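Local coordinates for intracellular sulfur oxidation protein DsrF (Allochromatium vinosum, PDB 2HY5) that is of unknown function but could take part in oxidising intracellular sulfur, within an assembly that also contains DsrE and DsrH, at residues V5-Y10 with N128-V133; L11-P16 with F43-V48; V28-A33 with G73-R78; D83-E88 with I118-V123; V98-E103 with D112-V117. One frame throughout, in Å; residues are numbered along the deposited sequence.

Contact 1 of 5, residues V5-Y10 with N128-V133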
# COMPACT_ATOMS: atom_id res chain seq x y z
N VAL B 5 28.99 -10.99 12.92
CA VAL B 5 29.58 -11.92 11.91
C VAL B 5 29.02 -11.58 10.54
O VAL B 5 29.77 -11.40 9.57
CB VAL B 5 29.24 -13.39 12.23
CG1 VAL B 5 30.39 -14.30 11.82
CG2 VAL B 5 28.91 -13.54 13.71
N LYS B 6 27.70 -11.48 10.45
CA LYS B 6 27.04 -11.17 9.19
C LYS B 6 26.89 -9.68 8.93
O LYS B 6 26.93 -8.86 9.85
CB LYS B 6 25.64 -11.80 9.15
CG LYS B 6 25.63 -13.29 8.89
CD LYS B 6 24.21 -13.76 8.69
CE LYS B 6 24.17 -15.23 8.34
NZ LYS B 6 22.77 -15.70 8.14
N LYS B 7 26.73 -9.36 7.66
CA LYS B 7 26.55 -7.99 7.21
C LYS B 7 25.07 -7.76 6.90
O LYS B 7 24.54 -8.35 5.97
CB LYS B 7 27.39 -7.74 5.96
CG LYS B 7 27.06 -6.44 5.26
CD LYS B 7 27.12 -5.31 6.26
CE LYS B 7 26.50 -4.05 5.71
NZ LYS B 7 26.50 -3.01 6.76
N PHE B 8 24.43 -6.91 7.70
CA PHE B 8 23.01 -6.61 7.51
C PHE B 8 22.78 -5.21 6.96
O PHE B 8 23.35 -4.24 7.46
CB PHE B 8 22.26 -6.73 8.84
CG PHE B 8 22.05 -8.14 9.31
CD1 PHE B 8 21.57 -8.39 10.59
CD2 PHE B 8 22.31 -9.22 8.48
CE1 PHE B 8 21.35 -9.69 11.04
CE2 PHE B 8 22.10 -10.52 8.91
CZ PHE B 8 21.62 -10.76 10.19
N MET B 9 21.95 -5.11 5.93
CA MET B 9 21.61 -3.82 5.35
C MET B 9 20.14 -3.53 5.60
O MET B 9 19.29 -4.41 5.44
CB MET B 9 21.84 -3.80 3.83
CG MET B 9 21.31 -2.52 3.16
SD MET B 9 21.46 -2.44 1.36
CE MET B 9 23.16 -2.02 1.20
N TYR B 10 19.84 -2.31 6.02
CA TYR B 10 18.47 -1.88 6.25
C TYR B 10 18.16 -0.91 5.13
O TYR B 10 18.67 0.20 5.11
CB TYR B 10 18.36 -1.18 7.61
CG TYR B 10 18.49 -2.14 8.76
CD1 TYR B 10 17.37 -2.81 9.26
CD2 TYR B 10 19.73 -2.41 9.34
CE1 TYR B 10 17.48 -3.72 10.30
CE2 TYR B 10 19.85 -3.33 10.39
CZ TYR B 10 18.72 -3.98 10.86
OH TYR B 10 18.82 -4.89 11.89
N ASN B 128 25.93 -5.50 -2.70
CA ASN B 128 26.66 -6.73 -2.97
C ASN B 128 27.45 -7.29 -1.79
O ASN B 128 27.83 -8.46 -1.78
CB ASN B 128 27.61 -6.53 -4.16
CG ASN B 128 26.91 -6.70 -5.49
OD1 ASN B 128 27.11 -5.91 -6.42
ND2 ASN B 128 26.10 -7.74 -5.60
N GLU B 129 27.69 -6.45 -0.78
CA GLU B 129 28.44 -6.90 0.39
C GLU B 129 27.54 -7.41 1.51
O GLU B 129 28.02 -8.01 2.46
CB GLU B 129 29.31 -5.75 0.93
CG GLU B 129 30.36 -5.25 -0.05
CD GLU B 129 31.27 -4.20 0.57
OE1 GLU B 129 30.76 -3.15 1.02
OE2 GLU B 129 32.50 -4.43 0.60
N SER B 130 26.24 -7.19 1.38
CA SER B 130 25.30 -7.60 2.41
C SER B 130 24.94 -9.08 2.40
O SER B 130 24.80 -9.70 1.34
CB SER B 130 24.02 -6.77 2.31
OG SER B 130 24.32 -5.38 2.41
N ASP B 131 24.77 -9.65 3.59
CA ASP B 131 24.40 -11.05 3.72
C ASP B 131 22.88 -11.17 3.87
O ASP B 131 22.30 -12.22 3.60
CB ASP B 131 25.11 -11.67 4.93
CG ASP B 131 26.62 -11.66 4.78
OD1 ASP B 131 27.10 -12.12 3.72
OD2 ASP B 131 27.32 -11.21 5.71
N ALA B 132 22.25 -10.09 4.30
CA ALA B 132 20.81 -10.07 4.47
C ALA B 132 20.34 -8.64 4.33
O ALA B 132 21.00 -7.71 4.81
CB ALA B 132 20.43 -10.61 5.84
N VAL B 133 19.21 -8.46 3.67
CA VAL B 133 18.66 -7.13 3.46
C VAL B 133 17.24 -7.04 4.01
O VAL B 133 16.35 -7.78 3.58
CB VAL B 133 18.63 -6.75 1.97
CG1 VAL B 133 18.14 -5.31 1.80
CG2 VAL B 133 20.02 -6.91 1.36
O HOH W 1 23.23 -15.18 5.06
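Strands 7-12 and 132-135 pair in parallel, F8 beside A132 and M9 beside V133, and the M9 N-H meets A132 O nearly along its C=O axis (N to O 3.0 Å). Just ahead of that pairing K7 O takes the D131 N-H at 2.7 Å between O and N, and weakly that of A132. D131 also answers with its side chain: CG lies beside its own N (chi1 -63°), so that OD2 accepts the K7 N-H through its anti lone pair (OD2 to K7 N 2.8 Å). An alanine here would lose that acceptor and would probably loosen the start of the strand pairing. Helix 120-129 leads through this turn into the last strand of a parallel alpha/beta sheet, at its edge within the chain. S130 suits the bend, its OG bonded back to L126 O and lying 3.3 Å from M9 CB. A132 is small enough for the F8 ring to come obliquely against it, F8 CE2 to A132 CB 3.5 Å. K7, bent at chi2, lays CG on the backbone of E129 and S130. K6 crosses D131 obliquely with its extended chain and carries NZ to the carbonyls of A119 and I120 of the DsrE chain.

Contact 2 of 5, residues L11-P16 with F43-V48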
# COMPACT_ATOMS: atom_id res chain seq x y z
N LEU B 11 17.34 -1.36 4.18
CA LEU B 11 16.99 -0.56 3.01
C LEU B 11 15.72 0.26 3.20
O LEU B 11 14.61 -0.28 3.15
CB LEU B 11 16.83 -1.47 1.80
CG LEU B 11 16.44 -0.85 0.46
CD1 LEU B 11 17.50 0.13 0.02
CD2 LEU B 11 16.27 -1.95 -0.58
N ASN B 12 15.89 1.56 3.41
CA ASN B 12 14.78 2.49 3.61
C ASN B 12 14.48 3.26 2.33
O ASN B 12 15.32 4.02 1.86
CB ASN B 12 15.12 3.47 4.73
CG ASN B 12 15.15 2.81 6.09
OD1 ASN B 12 14.19 2.15 6.48
ND2 ASN B 12 16.25 2.98 6.81
N ARG B 13 13.29 3.07 1.78
CA ARG B 13 12.92 3.73 0.54
C ARG B 13 11.60 4.50 0.57
O ARG B 13 11.21 5.08 -0.44
CB ARG B 13 12.86 2.70 -0.59
CG ARG B 13 14.20 2.07 -0.94
CD ARG B 13 14.06 1.05 -2.07
NE ARG B 13 13.42 1.64 -3.24
CZ ARG B 13 12.25 1.24 -3.73
NH1 ARG B 13 11.59 0.24 -3.15
NH2 ARG B 13 11.74 1.83 -4.80
N LYS B 14 10.91 4.49 1.70
CA LYS B 14 9.64 5.19 1.80
C LYS B 14 9.67 6.46 2.65
O LYS B 14 10.44 6.56 3.61
CB LYS B 14 8.56 4.24 2.33
CG LYS B 14 8.34 3.02 1.45
CD LYS B 14 7.27 2.11 2.02
CE LYS B 14 7.13 0.83 1.20
NZ LYS B 14 6.72 1.10 -0.21
N ALA B 15 8.86 7.43 2.26
CA ALA B 15 8.78 8.69 2.99
C ALA B 15 8.11 8.43 4.32
O ALA B 15 7.29 7.53 4.45
CB ALA B 15 7.99 9.72 2.18
N PRO B 16 8.44 9.24 5.34
CA PRO B 16 7.86 9.09 6.68
C PRO B 16 6.42 9.61 6.77
O PRO B 16 5.99 10.41 5.93
CB PRO B 16 8.83 9.87 7.55
CG PRO B 16 9.21 11.00 6.66
CD PRO B 16 9.46 10.31 5.33
N PHE B 43 19.48 4.95 2.89
CA PHE B 43 18.28 5.70 2.57
C PHE B 43 18.37 5.97 1.08
O PHE B 43 19.29 6.63 0.61
CB PHE B 43 18.22 7.00 3.37
CG PHE B 43 18.10 6.77 4.85
CD1 PHE B 43 19.23 6.51 5.62
CD2 PHE B 43 16.86 6.78 5.48
CE1 PHE B 43 19.12 6.25 6.99
CE2 PHE B 43 16.74 6.52 6.84
CZ PHE B 43 17.87 6.26 7.60
N LEU B 44 17.40 5.44 0.35
CA LEU B 44 17.33 5.57 -1.09
C LEU B 44 15.94 6.00 -1.52
O LEU B 44 14.95 5.76 -0.82
CB LEU B 44 17.69 4.23 -1.73
CG LEU B 44 17.49 4.02 -3.23
CD1 LEU B 44 18.46 4.91 -4.01
CD2 LEU B 44 17.72 2.55 -3.57
N ASP B 45 15.85 6.64 -2.69
CA ASP B 45 14.57 7.11 -3.20
C ASP B 45 13.87 7.96 -2.14
O ASP B 45 14.52 8.79 -1.51
CB ASP B 45 13.70 5.91 -3.62
CG ASP B 45 14.29 5.15 -4.81
OD1 ASP B 45 14.84 5.81 -5.73
OD2 ASP B 45 14.21 3.91 -4.84
N ASP B 46 12.58 7.76 -1.92
CA ASP B 46 11.88 8.58 -0.92
C ASP B 46 12.38 8.35 0.49
O ASP B 46 12.02 9.09 1.41
CB ASP B 46 10.36 8.36 -0.98
CG ASP B 46 9.70 9.12 -2.11
OD1 ASP B 46 10.34 10.03 -2.69
OD2 ASP B 46 8.53 8.82 -2.42
N GLY B 47 13.21 7.33 0.67
CA GLY B 47 13.76 7.07 1.99
C GLY B 47 14.63 8.22 2.47
O GLY B 47 14.79 8.42 3.68
N VAL B 48 15.19 8.99 1.55
CA VAL B 48 16.03 10.11 1.96
C VAL B 48 15.20 11.16 2.71
O VAL B 48 15.74 11.94 3.48
CB VAL B 48 16.75 10.78 0.76
CG1 VAL B 48 17.55 9.73 -0.01
CG2 VAL B 48 15.74 11.47 -0.15
O HOH W 2 7.38 7.12 -0.27
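This buried contact joins the end of strand 7-12 to the loop that leaves strand 38-43, at the C-terminal ends of the parallel strands, and combines backbone bonding with a salt bridge. N12 is paired with F43, and N12 O receives the L44 N-H almost along its axis (O to N 2.9 Å). The same oxygen has G47 CA 3.4 Å away in a CA-H...O contact; a side chain at G47 would collide with it, so glycine lets the loop close over the strand end. N12 and F43 lie side by side, with N12 ND2 over one face of the F43 ring, 3.6 Å from CE2, and the amide tilted 33° to it.

R13, bent at chi3, grips D45 side-on: NE (2.9 Å) and NH2 (3.2 Å) both bond the single oxygen OD2 of D45, and that atom lies in the guanidinium plane. NE meets the anti lone pair of OD2, while NH2 approaches from above the carboxylate plane. A leucine here would lose both N-H donors and would probably leave D45 less firmly placed, although S19 of a DsrH chain also bonds OD2. A water links A15 N to D46 OD2, which also bonds S10 of a second DsrH chain, while D46 OD1 forms a salt bridge with R90. N12 packs on A25 of helix 21-32, F43 on I80 of strand 79-83, and L44 on S86 of helix 84-89.

Contact 3 of 5, residues V28-A33 with G73-R78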
# COMPACT_ATOMS: atom_id res chain seq x y z
N VAL B 28 13.36 -1.81 14.11
CA VAL B 28 14.17 -3.01 13.87
C VAL B 28 15.65 -2.71 14.04
O VAL B 28 16.40 -3.51 14.59
CB VAL B 28 13.93 -3.59 12.46
CG1 VAL B 28 14.75 -4.87 12.29
CG2 VAL B 28 12.45 -3.90 12.26
N VAL B 29 16.08 -1.55 13.55
CA VAL B 29 17.49 -1.17 13.66
C VAL B 29 17.90 -1.09 15.12
O VAL B 29 18.97 -1.58 15.49
CB VAL B 29 17.76 0.19 12.98
CG1 VAL B 29 19.22 0.59 13.20
CG2 VAL B 29 17.46 0.09 11.50
N LEU B 30 17.05 -0.49 15.95
CA LEU B 30 17.35 -0.35 17.37
C LEU B 30 17.44 -1.72 18.04
O LEU B 30 18.34 -1.97 18.84
CB LEU B 30 16.28 0.50 18.07
CG LEU B 30 16.06 1.91 17.51
CD1 LEU B 30 15.00 2.63 18.34
CD2 LEU B 30 17.36 2.69 17.52
N ILE B 31 16.51 -2.59 17.70
CA ILE B 31 16.48 -3.95 18.25
C ILE B 31 17.70 -4.75 17.80
O ILE B 31 18.32 -5.46 18.60
CB ILE B 31 15.20 -4.70 17.81
CG1 ILE B 31 13.98 -4.09 18.50
CG2 ILE B 31 15.32 -6.19 18.11
CD1 ILE B 31 13.95 -4.29 20.00
N GLY B 32 18.05 -4.63 16.53
CA GLY B 32 19.19 -5.36 15.99
C GLY B 32 20.53 -4.97 16.59
O GLY B 32 21.50 -5.72 16.48
N ALA B 33 20.59 -3.80 17.21
CA ALA B 33 21.83 -3.32 17.81
C ALA B 33 22.43 -4.30 18.81
O ALA B 33 23.65 -4.51 18.82
CB ALA B 33 21.60 -1.97 18.48
N GLY B 73 23.62 6.50 16.49
CA GLY B 73 25.01 6.32 16.83
C GLY B 73 25.14 5.68 18.20
O GLY B 73 26.07 4.92 18.47
N ASP B 74 24.19 5.99 19.08
CA ASP B 74 24.20 5.44 20.43
C ASP B 74 23.93 3.94 20.40
O ASP B 74 24.23 3.22 21.35
CB ASP B 74 23.16 6.14 21.30
CG ASP B 74 23.47 7.61 21.51
OD1 ASP B 74 24.59 7.93 21.95
OD2 ASP B 74 22.59 8.46 21.22
N TYR B 75 23.35 3.46 19.30
CA TYR B 75 23.05 2.04 19.14
C TYR B 75 24.08 1.34 18.26
O TYR B 75 23.76 0.38 17.56
CB TYR B 75 21.65 1.84 18.55
CG TYR B 75 20.53 2.16 19.50
CD1 TYR B 75 20.17 3.48 19.78
CD2 TYR B 75 19.83 1.13 20.15
CE1 TYR B 75 19.14 3.77 20.68
CE2 TYR B 75 18.80 1.41 21.04
CZ TYR B 75 18.46 2.73 21.30
OH TYR B 75 17.45 3.01 22.19
N GLU B 76 25.31 1.84 18.30
CA GLU B 76 26.42 1.28 17.53
C GLU B 76 26.34 1.36 16.02
O GLU B 76 27.16 0.77 15.32
CB GLU B 76 26.66 -0.19 17.93
CG GLU B 76 27.67 -0.38 19.04
CD GLU B 76 28.12 -1.82 19.18
OE1 GLU B 76 29.03 -2.09 19.99
OE2 GLU B 76 27.57 -2.69 18.47
N VAL B 77 25.36 2.08 15.48
CA VAL B 77 25.26 2.21 14.04
C VAL B 77 26.27 3.26 13.58
O VAL B 77 26.12 4.45 13.87
CB VAL B 77 23.85 2.63 13.59
CG1 VAL B 77 23.76 2.57 12.08
CG2 VAL B 77 22.82 1.70 14.22
N ARG B 78 27.29 2.81 12.87
CA ARG B 78 28.36 3.67 12.38
C ARG B 78 28.20 3.99 10.90
O ARG B 78 28.63 5.05 10.43
CB ARG B 78 29.71 2.98 12.62
CG ARG B 78 30.93 3.68 12.03
CD ARG B 78 31.21 5.00 12.72
NE ARG B 78 32.50 5.55 12.34
CZ ARG B 78 33.68 5.06 12.73
NH1 ARG B 78 33.73 4.00 13.52
NH2 ARG B 78 34.80 5.63 12.32
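L30 sets its CD2 methyl over the middle of the Y75 ring, 3.6 Å from CD2 to the ring centroid and only 7° off the ring normal, a well-centred CH-pi contact. The leucine reaches there with CG anti to its own carbonyl carbon (chi1 -58°) and the branch carrying CD2 turned up to the aromatic face. Its CB touches the same ring at the CE2 side, 4.0 Å from CB to CE2, and the two side chains cross obliquely. The flat ring of Y75 gives L30 a broad apolar face to rest on.

A33 meets Y75 differently. Its CB lies at the ring's edge, in the plane, and at 3.3 Å from Y75 O it also comes close to the backbone; the small methyl lets the loop draw near. CB of A33 and CB of Y75 are 3.8 Å apart. Deeper in, V29 and V77 cross at about a right angle, CG1 of V29 touching CG2 of V77 at 3.9 Å, two beta-branched side chains filling the buried end of the contact. No hydrogen bond links the segments, so the joint rests on apolar surfaces. After the 3-10 segment that ends at D74, E76 takes a left-handed helical conformation (phi 66°), consistent with a turn of the chain before V77, whose side chain points toward the helix.

The contact joins the C-terminal end of helix 21-32 to the loop entering strand 79-83. L30 and V29 also meet L72, V29 packs on Y10 of strand 7-12, and V28 and I31 face L112 and G113 of the DsrE chain.

Contact 4 of 5, residues D83-E88 with I118-V123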
# COMPACT_ATOMS: atom_id res chain seq x y z
N ASP B 83 21.69 8.04 -0.68
CA ASP B 83 21.92 8.06 -2.12
C ASP B 83 21.93 9.48 -2.67
O ASP B 83 20.94 10.19 -2.60
CB ASP B 83 20.83 7.24 -2.83
CG ASP B 83 21.05 7.16 -4.33
OD1 ASP B 83 22.10 6.63 -4.74
OD2 ASP B 83 20.17 7.62 -5.08
N ARG B 84 23.06 9.90 -3.25
CA ARG B 84 23.15 11.27 -3.76
C ARG B 84 22.18 11.58 -4.90
O ARG B 84 21.67 12.69 -5.00
CB ARG B 84 24.59 11.58 -4.21
CG ARG B 84 25.01 11.03 -5.56
CD ARG B 84 26.51 11.24 -5.78
NE ARG B 84 26.90 12.65 -5.78
CZ ARG B 84 26.83 13.46 -6.83
NH1 ARG B 84 26.39 13.00 -8.00
NH2 ARG B 84 27.20 14.73 -6.73
N ASP B 85 21.91 10.60 -5.76
CA ASP B 85 21.00 10.83 -6.87
C ASP B 85 19.58 11.09 -6.37
O ASP B 85 18.86 11.92 -6.93
CB ASP B 85 21.02 9.63 -7.82
CG ASP B 85 22.34 9.50 -8.55
OD1 ASP B 85 22.58 8.45 -9.19
OD2 ASP B 85 23.13 10.46 -8.51
N SER B 86 19.19 10.39 -5.31
CA SER B 86 17.87 10.55 -4.72
C SER B 86 17.71 11.96 -4.14
O SER B 86 16.66 12.58 -4.27
CB SER B 86 17.64 9.52 -3.62
OG SER B 86 17.67 8.21 -4.17
N LEU B 87 18.77 12.46 -3.50
CA LEU B 87 18.74 13.80 -2.93
C LEU B 87 18.55 14.83 -4.03
O LEU B 87 17.72 15.73 -3.92
CB LEU B 87 20.04 14.09 -2.18
CG LEU B 87 20.29 13.39 -0.85
CD1 LEU B 87 21.64 13.82 -0.30
CD2 LEU B 87 19.18 13.74 0.13
N GLU B 88 19.33 14.70 -5.10
CA GLU B 88 19.26 15.63 -6.23
C GLU B 88 17.88 15.64 -6.89
O GLU B 88 17.34 16.70 -7.20
CB GLU B 88 20.32 15.28 -7.28
CG GLU B 88 20.27 16.17 -8.52
CD GLU B 88 21.24 15.72 -9.60
OE1 GLU B 88 21.11 14.56 -10.07
OE2 GLU B 88 22.12 16.51 -9.97
N ILE B 118 26.48 9.08 -0.73
CA ILE B 118 27.24 8.27 -1.68
C ILE B 118 26.63 8.17 -3.07
O ILE B 118 25.42 8.37 -3.25
CB ILE B 118 27.45 6.85 -1.15
CG1 ILE B 118 26.09 6.20 -0.85
CG2 ILE B 118 28.34 6.89 0.08
CD1 ILE B 118 26.18 4.70 -0.51
N ASP B 119 27.46 7.83 -4.04
CA ASP B 119 27.03 7.69 -5.43
C ASP B 119 26.40 6.32 -5.69
O ASP B 119 26.48 5.41 -4.86
CB ASP B 119 28.22 7.88 -6.37
CG ASP B 119 29.25 6.77 -6.25
OD1 ASP B 119 30.02 6.76 -5.27
OD2 ASP B 119 29.27 5.90 -7.14
N SER B 120 25.79 6.18 -6.86
CA SER B 120 25.10 4.95 -7.24
C SER B 120 25.97 3.69 -7.26
O SER B 120 25.51 2.61 -6.88
CB SER B 120 24.44 5.13 -8.61
OG SER B 120 25.39 5.46 -9.61
N ALA B 121 27.22 3.82 -7.70
CA ALA B 121 28.13 2.67 -7.75
C ALA B 121 28.43 2.16 -6.35
O ALA B 121 28.50 0.96 -6.12
CB ALA B 121 29.42 3.06 -8.46
N ARG B 122 28.61 3.08 -5.40
CA ARG B 122 28.89 2.71 -4.02
C ARG B 122 27.68 2.01 -3.42
O ARG B 122 27.82 1.07 -2.64
CB ARG B 122 29.25 3.96 -3.22
CG ARG B 122 29.51 3.73 -1.74
CD ARG B 122 30.67 2.77 -1.50
NE ARG B 122 30.95 2.63 -0.06
CZ ARG B 122 31.69 1.67 0.47
NH1 ARG B 122 32.24 0.74 -0.30
NH2 ARG B 122 31.88 1.63 1.79
N VAL B 123 26.49 2.49 -3.77
CA VAL B 123 25.26 1.89 -3.27
C VAL B 123 25.20 0.43 -3.72
O VAL B 123 24.95 -0.48 -2.92
CB VAL B 123 24.01 2.63 -3.81
CG1 VAL B 123 22.73 1.87 -3.45
CG2 VAL B 123 23.95 4.03 -3.24
O HOH W 3 23.43 8.21 -6.04
O HOH W 4 24.50 7.61 -11.48
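The carboxylate of D83, the N-cap of helix 84-89, is met by S86 N from above its plane, 43° out of it, in the capping bond, while S86 OG meets the anti lone pair of the same oxygen, OD2 (OG to OD2 2.7 Å). CG stands anti to the backbone N (chi1 -177°), which leaves OD1 directed across to the other segment. There OD1 lies 3.5 Å from V123 CG2 and takes a short bond from a water that is also bonded by D85 N. The neighbouring flat groups of R84 and D119 stand 53° apart and do not meet: their opposite charges stay 6.7 Å away, R84 NE to D119 OD1. Instead the aliphatic part of R84 does the touching, CD lying 3.6 Å from D119 CA after CG takes the crowded position between N and carbonyl carbon.

The backbone holds the two segments with one bond, R84 N to I118 O at 2.8 Å, the acceptor met in its carbonyl plane. D85 and S120 are joined through a second water, 3.1 Å from D85 OD1 and 3.0 Å from S120 OG; D85 OD1 also forms a salt bridge with K22 of a DsrH chain, whose F23 packs on D83 and V123.

D119 caps its own helix weakly, OD2 accepting from A121 N and R122 N. Aspartate suits both places, since its short carboxylate reaches first-turn N-H groups, and the helix starts would probably stabilise the charge. D83, the last residue of strand 79-83, and D119, just after strand 115-118, are N-caps side by side where neighbouring parallel strands of an alpha/beta sheet pass into helices.

Contact 5 of 5, residues V98-E103 with D112-V117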
# COMPACT_ATOMS: atom_id res chain seq x y z
N VAL B 98 19.34 15.72 8.84
CA VAL B 98 19.77 15.80 10.22
C VAL B 98 21.17 15.21 10.34
O VAL B 98 21.61 14.43 9.48
CB VAL B 98 18.84 15.00 11.16
CG1 VAL B 98 17.42 15.54 11.09
CG2 VAL B 98 18.87 13.52 10.79
N GLU B 99 21.87 15.61 11.39
CA GLU B 99 23.21 15.09 11.64
C GLU B 99 23.04 13.98 12.66
O GLU B 99 22.20 14.08 13.56
CB GLU B 99 24.12 16.18 12.19
CG GLU B 99 24.39 17.31 11.22
CD GLU B 99 25.37 18.33 11.77
OE1 GLU B 99 25.04 18.97 12.79
OE2 GLU B 99 26.46 18.48 11.18
N ILE B 100 23.81 12.91 12.51
CA ILE B 100 23.75 11.79 13.44
C ILE B 100 25.14 11.58 14.01
O ILE B 100 26.06 11.17 13.30
CB ILE B 100 23.26 10.52 12.72
CG1 ILE B 100 21.84 10.75 12.18
CG2 ILE B 100 23.31 9.33 13.67
CD1 ILE B 100 21.27 9.57 11.41
N ALA B 101 25.28 11.87 15.30
CA ALA B 101 26.56 11.74 15.99
C ALA B 101 26.93 10.31 16.32
O ALA B 101 26.08 9.43 16.40
CB ALA B 101 26.55 12.58 17.26
N PHE B 102 28.23 10.08 16.52
CA PHE B 102 28.73 8.76 16.86
C PHE B 102 29.94 8.90 17.76
O PHE B 102 30.89 9.62 17.44
CB PHE B 102 29.12 7.98 15.60
CG PHE B 102 29.74 6.63 15.88
CD1 PHE B 102 31.10 6.51 16.16
CD2 PHE B 102 28.96 5.48 15.89
CE1 PHE B 102 31.67 5.27 16.43
CE2 PHE B 102 29.52 4.23 16.17
CZ PHE B 102 30.88 4.13 16.44
N GLU B 103 29.90 8.24 18.91
CA GLU B 103 31.02 8.29 19.83
C GLU B 103 31.25 6.91 20.43
O GLU B 103 30.30 6.19 20.75
CB GLU B 103 30.78 9.31 20.94
CG GLU B 103 29.76 8.89 21.99
CD GLU B 103 29.76 9.82 23.19
OE1 GLU B 103 28.98 9.57 24.13
OE2 GLU B 103 30.53 10.80 23.19
N ASP B 112 30.61 14.34 14.92
CA ASP B 112 29.39 15.14 14.97
C ASP B 112 28.34 14.59 14.02
O ASP B 112 27.14 14.72 14.26
CB ASP B 112 29.71 16.59 14.59
CG ASP B 112 30.68 17.24 15.56
OD1 ASP B 112 31.50 16.52 16.17
OD2 ASP B 112 30.65 18.48 15.68
N ASN B 113 28.79 13.97 12.93
CA ASN B 113 27.85 13.42 11.96
C ASN B 113 28.49 12.30 11.15
O ASN B 113 29.57 12.46 10.58
CB ASN B 113 27.36 14.52 11.02
CG ASN B 113 26.30 14.03 10.04
OD1 ASN B 113 25.59 13.06 10.30
ND2 ASN B 113 26.19 14.72 8.90
N ILE B 114 27.82 11.16 11.11
CA ILE B 114 28.32 10.03 10.34
C ILE B 114 27.49 9.76 9.10
O ILE B 114 27.78 8.83 8.34
CB ILE B 114 28.42 8.75 11.22
CG1 ILE B 114 27.14 8.55 12.04
CG2 ILE B 114 29.61 8.87 12.16
CD1 ILE B 114 25.91 8.26 11.23
N VAL B 115 26.45 10.56 8.87
CA VAL B 115 25.62 10.38 7.69
C VAL B 115 26.49 10.68 6.47
O VAL B 115 27.03 11.79 6.33
CB VAL B 115 24.40 11.33 7.69
CG1 VAL B 115 23.63 11.18 6.39
CG2 VAL B 115 23.50 11.00 8.87
N GLU B 116 26.61 9.70 5.58
CA GLU B 116 27.43 9.86 4.39
C GLU B 116 26.64 9.77 3.09
O GLU B 116 25.92 8.80 2.86
CB GLU B 116 28.54 8.82 4.38
CG GLU B 116 29.37 8.84 3.11
CD GLU B 116 30.55 7.89 3.17
OE1 GLU B 116 30.34 6.66 3.32
OE2 GLU B 116 31.70 8.37 3.08
N VAL B 117 26.80 10.78 2.24
CA VAL B 117 26.14 10.81 0.94
C VAL B 117 27.05 10.06 -0.04
O VAL B 117 28.23 10.38 -0.17
CB VAL B 117 25.92 12.26 0.47
CG1 VAL B 117 25.33 12.28 -0.93
CG2 VAL B 117 25.00 12.97 1.45
O HOH W 5 23.73 14.87 7.55
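The tight part of this contact centres on N113 and I100, whereas E99, A101 and D112 lie on its solvent side. N113 OD1 is gripped by two backbone N-H groups: I100 N at 2.8 Å from OD1, nearly straight, and V115 N at 3.0 Å from the same oxygen. Both donors stand above the amide plane, 46° and 64° out of it. CG anti to the backbone N (chi1 -176°) carries the amide across to the other segment, and ND2 donates a hydrogen bond to a water, which donates one to V98 O. Asparagine fits because one end of its amide accepts and the other donates.

I114 N returns the bond to I100 O, 2.8 Å from N to O and in the carbonyl plane. I114 holds CG1 in the crowded position, pressing it to 3.1 Å from I100 O, while its CD1 rests 3.7 Å from I100 CG2. V115 offers CG2 to I100 CD1, again at 3.7 Å, and CG2 of I114 meets F102 CB at 3.6 Å. I100 and I114 both also pack on I80 of strand 79-83.

Toward solvent the fit loosens. E99 crosses N113 at about a right angle and touches it through CB; its OE2 stays 6.1 Å from D112 OD2, like charges that would probably repel. The CB of D112 points away, and its backbone O makes a CA-H...O contact with A101 CA. N113 forms an Asx turn, leading out of the antiparallel pair 102-103 and 110-111 into strand 115-118, an outermost strand of the parallel sheet within this chain.

Contacts 1, 2 and 5 reach the same parallel sheet, and contact 4 lies where two of its strands pass into helices. Contacts 1 and 2 share strand 7-12, their centres about 18 Å apart, with V133 packing on L11. Contacts 2 and 4 lie closer, about 12 Å between centres, and are probably bonded through D45 N to S86 OG. Contact 3 joins helix 21-32 to contact 1 through Y10, which packs on V28 and V29, and to contact 5 through F102 and R78. R84 and L87 of contact 4 rest on V117 of contact 5. Contacts 3 and 4 sit farthest apart, about 23 Å between centres, on opposite sides of the chain's centre.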